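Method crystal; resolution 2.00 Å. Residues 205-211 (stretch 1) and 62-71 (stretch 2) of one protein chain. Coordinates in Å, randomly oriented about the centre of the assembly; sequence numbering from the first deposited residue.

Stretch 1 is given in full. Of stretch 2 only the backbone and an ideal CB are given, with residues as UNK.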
ATOM      1  N   PRO A 205      23.443 -15.232  18.055  1.00 41.72           N
ATOM      2  CA  PRO A 205      22.852 -16.568  18.006  1.00 43.83           C
ATOM      3  C   PRO A 205      21.334 -16.492  17.944  1.00 30.51           C
ATOM      4  O   PRO A 205      20.700 -15.645  18.582  1.00 31.34           O
ATOM      5  CB  PRO A 205      23.334 -17.228  19.316  1.00 58.57           C
ATOM      6  CG  PRO A 205      23.727 -16.108  20.199  1.00 53.82           C
ATOM      7  CD  PRO A 205      24.229 -15.025  19.285  1.00 47.89           C
ATOM      8  N   GLY A 206      20.763 -17.364  17.135  1.00 27.69           N
ATOM      9  CA  GLY A 206      19.342 -17.343  16.855  1.00 29.38           C
ATOM     10  C   GLY A 206      18.983 -16.328  15.778  1.00 29.79           C
ATOM     11  O   GLY A 206      17.801 -16.143  15.501  1.00 27.52           O
ATOM     12  N   GLY A 207      19.990 -15.649  15.220  1.00 30.13           N
ATOM     13  CA  GLY A 207      19.799 -14.669  14.149  1.00 24.39           C
ATOM     14  C   GLY A 207      19.778 -15.376  12.802  1.00 28.04           C
ATOM     15  O   GLY A 207      20.146 -16.550  12.720  1.00 25.77           O
ATOM     16  N   PHE A 208      19.384 -14.664  11.753  1.00 24.25           N
ATOM     17  CA  PHE A 208      19.211 -15.262  10.432  1.00 20.11           C
ATOM     18  C   PHE A 208      20.172 -14.698   9.413  1.00 24.08           C
ATOM     19  O   PHE A 208      20.400 -13.467   9.329  1.00 20.30           O
ATOM     20  CB  PHE A 208      17.788 -15.010   9.914  1.00 25.11           C
ATOM     21  CG  PHE A 208      16.727 -15.795  10.624  1.00 28.75           C
ATOM     22  CD1 PHE A 208      16.105 -15.280  11.754  1.00 24.22           C
ATOM     23  CD2 PHE A 208      16.325 -17.050  10.138  1.00 25.37           C
ATOM     24  CE1 PHE A 208      15.130 -16.002  12.417  1.00 24.47           C
ATOM     25  CE2 PHE A 208      15.346 -17.770  10.789  1.00 27.46           C
ATOM     26  CZ  PHE A 208      14.738 -17.250  11.929  1.00 26.07           C
ATOM     27  N   VAL A 209      20.715 -15.605   8.611  1.00 19.67           N
ATOM     28  CA  VAL A 209      21.359 -15.219   7.364  1.00 24.77           C
ATOM     29  C   VAL A 209      20.443 -15.616   6.220  1.00 25.35           C
ATOM     30  O   VAL A 209      20.050 -16.793   6.094  1.00 19.90           O
ATOM     31  CB  VAL A 209      22.716 -15.906   7.125  1.00 25.28           C
ATOM     32  CG1 VAL A 209      23.338 -15.307   5.882  1.00 29.08           C
ATOM     33  CG2 VAL A 209      23.608 -15.713   8.273  1.00 32.01           C
ATOM     34  N   ILE A 210      20.118 -14.620   5.395  1.00 17.75           N
ATOM     35  CA  ILE A 210      19.302 -14.793   4.222  1.00 19.87           C
ATOM     36  C   ILE A 210      20.149 -14.562   2.965  1.00 17.78           C
ATOM     37  O   ILE A 210      20.821 -13.542   2.811  1.00 16.77           O
ATOM     38  CB  ILE A 210      18.109 -13.843   4.262  1.00 23.25           C
ATOM     39  CG1 ILE A 210      17.191 -14.184   5.438  1.00 20.91           C
ATOM     40  CG2 ILE A 210      17.307 -13.934   2.978  1.00 18.81           C
ATOM     41  CD1 ILE A 210      16.143 -13.156   5.679  1.00 17.95           C
ATOM     42  N   ILE A 211      20.141 -15.538   2.074  1.00 12.14           N
ATOM     43  CA  ILE A 211      20.948 -15.471   0.846  1.00 18.84           C
ATOM     44  C   ILE A 211      19.970 -15.351  -0.329  1.00 19.01           C
ATOM     45  O   ILE A 211      19.318 -16.321  -0.699  1.00 20.84           O
ATOM     46  CB  ILE A 211      21.800 -16.713   0.651  1.00 27.10           C
ATOM     47  CG1 ILE A 211      22.585 -17.070   1.916  1.00 27.52           C
ATOM     48  CG2 ILE A 211      22.743 -16.517  -0.529  1.00 22.65           C
ATOM     49  CD1 ILE A 211      23.717 -16.112   2.247  1.00 31.97           C
ATOM     50  N   UNK A  62       9.401 -14.566   3.356  1.00 20.16           N
ATOM     51  CA  UNK A  62      10.484 -15.145   4.142  1.00 15.89           C
ATOM     52  C   UNK A  62      11.080 -14.077   5.049  1.00 18.27           C
ATOM     53  O   UNK A  62      11.375 -14.306   6.253  1.00 20.07           O
ATOM     54  CB  UNK A  62      11.559 -15.745   3.234  1.00 15.89           C
ATOM     55  N   UNK A  63      11.245 -12.879   4.501  1.00 15.70           N
ATOM     56  CA  UNK A  63      11.884 -11.802   5.276  1.00 12.70           C
ATOM     57  C   UNK A  63      11.020 -11.482   6.495  1.00 16.63           C
ATOM     58  O   UNK A  63      11.521 -11.312   7.605  1.00 19.63           O
ATOM     59  CB  UNK A  63      12.088 -10.552   4.418  1.00 12.70           C
ATOM     60  N   UNK A  64       9.709 -11.477   6.303  1.00 14.79           N
ATOM     61  CA  UNK A  64       8.782 -11.191   7.396  1.00 12.80           C
ATOM     62  C   UNK A  64       8.858 -12.296   8.475  1.00 19.09           C
ATOM     63  O   UNK A  64       8.838 -11.995   9.654  1.00 22.77           O
ATOM     64  CB  UNK A  64       7.355 -11.065   6.858  1.00 12.80           C
ATOM     65  N   UNK A  65       8.892 -13.559   8.051  1.00 24.79           N
ATOM     66  CA  UNK A  65       8.994 -14.720   8.965  1.00 21.50           C
ATOM     67  C   UNK A  65      10.228 -14.583   9.831  1.00 19.70           C
ATOM     68  O   UNK A  65      10.158 -14.703  11.057  1.00 24.17           O
ATOM     69  CB  UNK A  65       9.043 -16.036   8.187  1.00 21.50           C
ATOM     70  N   UNK A  66      11.366 -14.270   9.202  1.00 17.52           N
ATOM     71  CA  UNK A  66      12.625 -14.109   9.947  1.00 21.14           C
ATOM     72  C   UNK A  66      12.621 -12.920  10.934  1.00 25.41           C
ATOM     73  O   UNK A  66      13.048 -13.032  12.077  1.00 19.58           O
ATOM     74  CB  UNK A  66      13.776 -13.933   8.955  1.00 21.14           C
ATOM     75  N   UNK A  67      12.192 -11.761  10.468  1.00 17.71           N
ATOM     76  CA  UNK A  67      12.170 -10.582  11.303  1.00 19.30           C
ATOM     77  C   UNK A  67      11.208 -10.852  12.463  1.00 22.26           C
ATOM     78  O   UNK A  67      11.530 -10.505  13.601  1.00 22.85           O
ATOM     79  CB  UNK A  67      11.759  -9.343  10.505  1.00 19.30           C
ATOM     80  N   UNK A  68      10.042 -11.464  12.177  1.00 19.51           N
ATOM     81  CA  UNK A  68       9.039 -11.693  13.236  1.00 23.64           C
ATOM     82  C   UNK A  68       9.543 -12.665  14.294  1.00 17.72           C
ATOM     83  O   UNK A  68       9.224 -12.523  15.479  1.00 25.71           O
ATOM     84  CB  UNK A  68       7.739 -12.227  12.631  1.00 23.64           C
ATOM     85  N   UNK A  69      10.346 -13.635  13.864  1.00 24.77           N
ATOM     86  CA  UNK A  69      10.853 -14.684  14.753  1.00 29.32           C
ATOM     87  C   UNK A  69      11.878 -14.094  15.690  1.00 26.78           C
ATOM     88  O   UNK A  69      11.893 -14.376  16.904  1.00 35.44           O
ATOM     89  CB  UNK A  69      11.459 -15.842  13.958  1.00 29.32           C
ATOM     90  N   UNK A  70      12.746 -13.270  15.123  1.00 28.03           N
ATOM     91  CA  UNK A  70      13.758 -12.556  15.898  1.00 23.34           C
ATOM     92  C   UNK A  70      13.127 -11.656  16.964  1.00 26.56           C
ATOM     93  O   UNK A  70      13.643 -11.546  18.090  1.00 22.13           O
ATOM     94  CB  UNK A  70      14.639 -11.721  14.966  1.00 23.34           C
ATOM     95  N   UNK A  71      12.053 -10.963  16.588  1.00 24.43           N
ATOM     96  CA  UNK A  71      11.341 -10.102  17.526  1.00 30.63           C
ATOM     97  C   UNK A  71      10.653 -10.932  18.631  1.00 37.00           C
ATOM     98  O   UNK A  71      10.759 -10.594  19.801  1.00 32.68           O
ATOM     99  CB  UNK A  71      10.310  -9.254  16.779  1.00 30.63           C
TER

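Stretch 2 is a helix running nearly antiparallel to strand 207-211, at 164°, with the axes 8.7 Å apart at closest approach. The strand offers it two side chains, Phe208 and Ile210, while Val209 between them points away. No donor or acceptor reaches out from these side chains.

Position 62 sends its CA-to-CB bond sideways and has nothing of the strand within 5.5 Å of its CB. A side chain of middling length could reach back to the tip of Ile210, and either an apolar or an amide group would be plausible. It is Asn62, chi1 t, whose OD1 comes to 3.6 Å from Ile210 CD1.

Position 63 is also sideways, but its ideal CB lies 5.0 Å from Ile210 CD1, a methyl that a branched apolar chain could cover. Leu63 fits: its CD1 lies 3.9 Å from Ile210 CD1.

Position 64 is out of reach, so the strand sets no rule. Gln64 turns along its own helix, its NE2 donating a hydrogen bond to OE2 of the residue at 68, 2.7 Å away.

Position 65 points sideways with room around it, and many residues would do. His65 brings its end nearer, yet its CE1 stays 4.8 Å from Phe208 CZ.

Position 66 is the centre of the contact. Its CB points toward the strand, 3.9 Å from Phe208 CG and 4.1 Å from Ile210 CD1, so a compact side chain such as Ala, Ser or Cys suits the spot. Cys66, chi1 m, places both its heavy atoms over one face of the phenyl ring: CB lies 3.9 Å from the centroid of the Phe208 ring in a CH-pi contact, and SG 3.8 Å from that centroid in a sulfur-aromatic one. SG also touches Ile210 CD1 at 3.8 Å, joining the two strand residues.

Position 67 points away and is free of the strand; it is Val67. Position 68 is out of reach, and Glu68 supplies the acceptor for Gln64.

Position 69 points toward the strand with its CB 4.0 Å from Phe208 CE1. A small residue makes the contact without extending further, and Ala69 does so with its methyl.

Position 70 is sideways, its CB 5.0 Å from Phe208 CE1, which leaves space for a modest apolar branch. Val70 puts CG2 at the ring edge, 3.8 Å from Phe208 CD1, and 4.2 Å from Gly206 O.

Position 71 is out of reach; Leu71 takes no part.

Stretch 2 (62-71) NLQHCVEAVL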
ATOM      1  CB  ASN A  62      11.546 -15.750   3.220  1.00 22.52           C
ATOM      2  CG  ASN A  62      12.855 -16.026   3.945  1.00 19.56           C
ATOM      3  OD1 ASN A  62      13.778 -15.207   3.911  1.00 20.61           O
ATOM      4  ND2 ASN A  62      12.918 -17.146   4.638  1.00 19.83           N
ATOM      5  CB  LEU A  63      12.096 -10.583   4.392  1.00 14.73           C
ATOM      6  CG  LEU A  63      12.862  -9.385   4.958  1.00 11.95           C
ATOM      7  CD1 LEU A  63      14.108  -9.805   5.654  1.00 16.10           C
ATOM      8  CD2 LEU A  63      13.219  -8.409   3.819  1.00 10.22           C
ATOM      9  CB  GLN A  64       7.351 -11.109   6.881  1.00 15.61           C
ATOM     10  CG  GLN A  64       6.325 -10.803   8.007  1.00 19.59           C
ATOM     11  CD  GLN A  64       4.936 -10.508   7.475  1.00 22.53           C
ATOM     12  OE1 GLN A  64       4.752 -10.303   6.279  1.00 22.84           O
ATOM     13  NE2 GLN A  64       3.940 -10.512   8.370  1.00 27.18           N
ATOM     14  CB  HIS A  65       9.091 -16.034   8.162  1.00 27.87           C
ATOM     15  CG  HIS A  65       9.374 -17.247   9.005  1.00 34.27           C
ATOM     16  ND1 HIS A  65      10.653 -17.654   9.325  1.00 45.85           N
ATOM     17  CD2 HIS A  65       8.536 -18.133   9.590  1.00 39.63           C
ATOM     18  CE1 HIS A  65      10.590 -18.740  10.077  1.00 44.29           C
ATOM     19  NE2 HIS A  65       9.320 -19.058  10.246  1.00 50.87           N
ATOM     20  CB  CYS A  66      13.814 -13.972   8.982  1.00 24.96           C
ATOM     21  SG  CYS A  66      14.117 -15.469   7.974  1.00 25.56           S
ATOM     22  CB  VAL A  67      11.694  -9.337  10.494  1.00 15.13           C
ATOM     23  CG1 VAL A  67      11.427  -8.115  11.423  1.00 17.89           C
ATOM     24  CG2 VAL A  67      12.698  -9.025   9.368  1.00 15.53           C
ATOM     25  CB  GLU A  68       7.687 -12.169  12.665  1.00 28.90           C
ATOM     26  CG  GLU A  68       6.842 -10.996  12.098  1.00 20.54           C
ATOM     27  CD  GLU A  68       5.518 -11.405  11.495  1.00 30.27           C
ATOM     28  OE1 GLU A  68       5.141 -12.577  11.646  1.00 34.55           O
ATOM     29  OE2 GLU A  68       4.850 -10.546  10.874  1.00 30.46           O
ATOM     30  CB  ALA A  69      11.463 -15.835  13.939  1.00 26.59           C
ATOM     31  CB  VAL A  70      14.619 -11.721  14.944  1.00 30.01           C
ATOM     32  CG1 VAL A  70      15.051 -10.429  15.552  1.00 29.58           C
ATOM     33  CG2 VAL A  70      15.826 -12.552  14.428  1.00 37.31           C
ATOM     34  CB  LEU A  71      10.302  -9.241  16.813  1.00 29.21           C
ATOM     35  CG  LEU A  71      10.803  -8.173  15.845  1.00 28.37           C
ATOM     36  CD1 LEU A  71       9.611  -7.357  15.359  1.00 30.96           C
ATOM     37  CD2 LEU A  71      11.887  -7.267  16.432  1.00 25.01           C
TER
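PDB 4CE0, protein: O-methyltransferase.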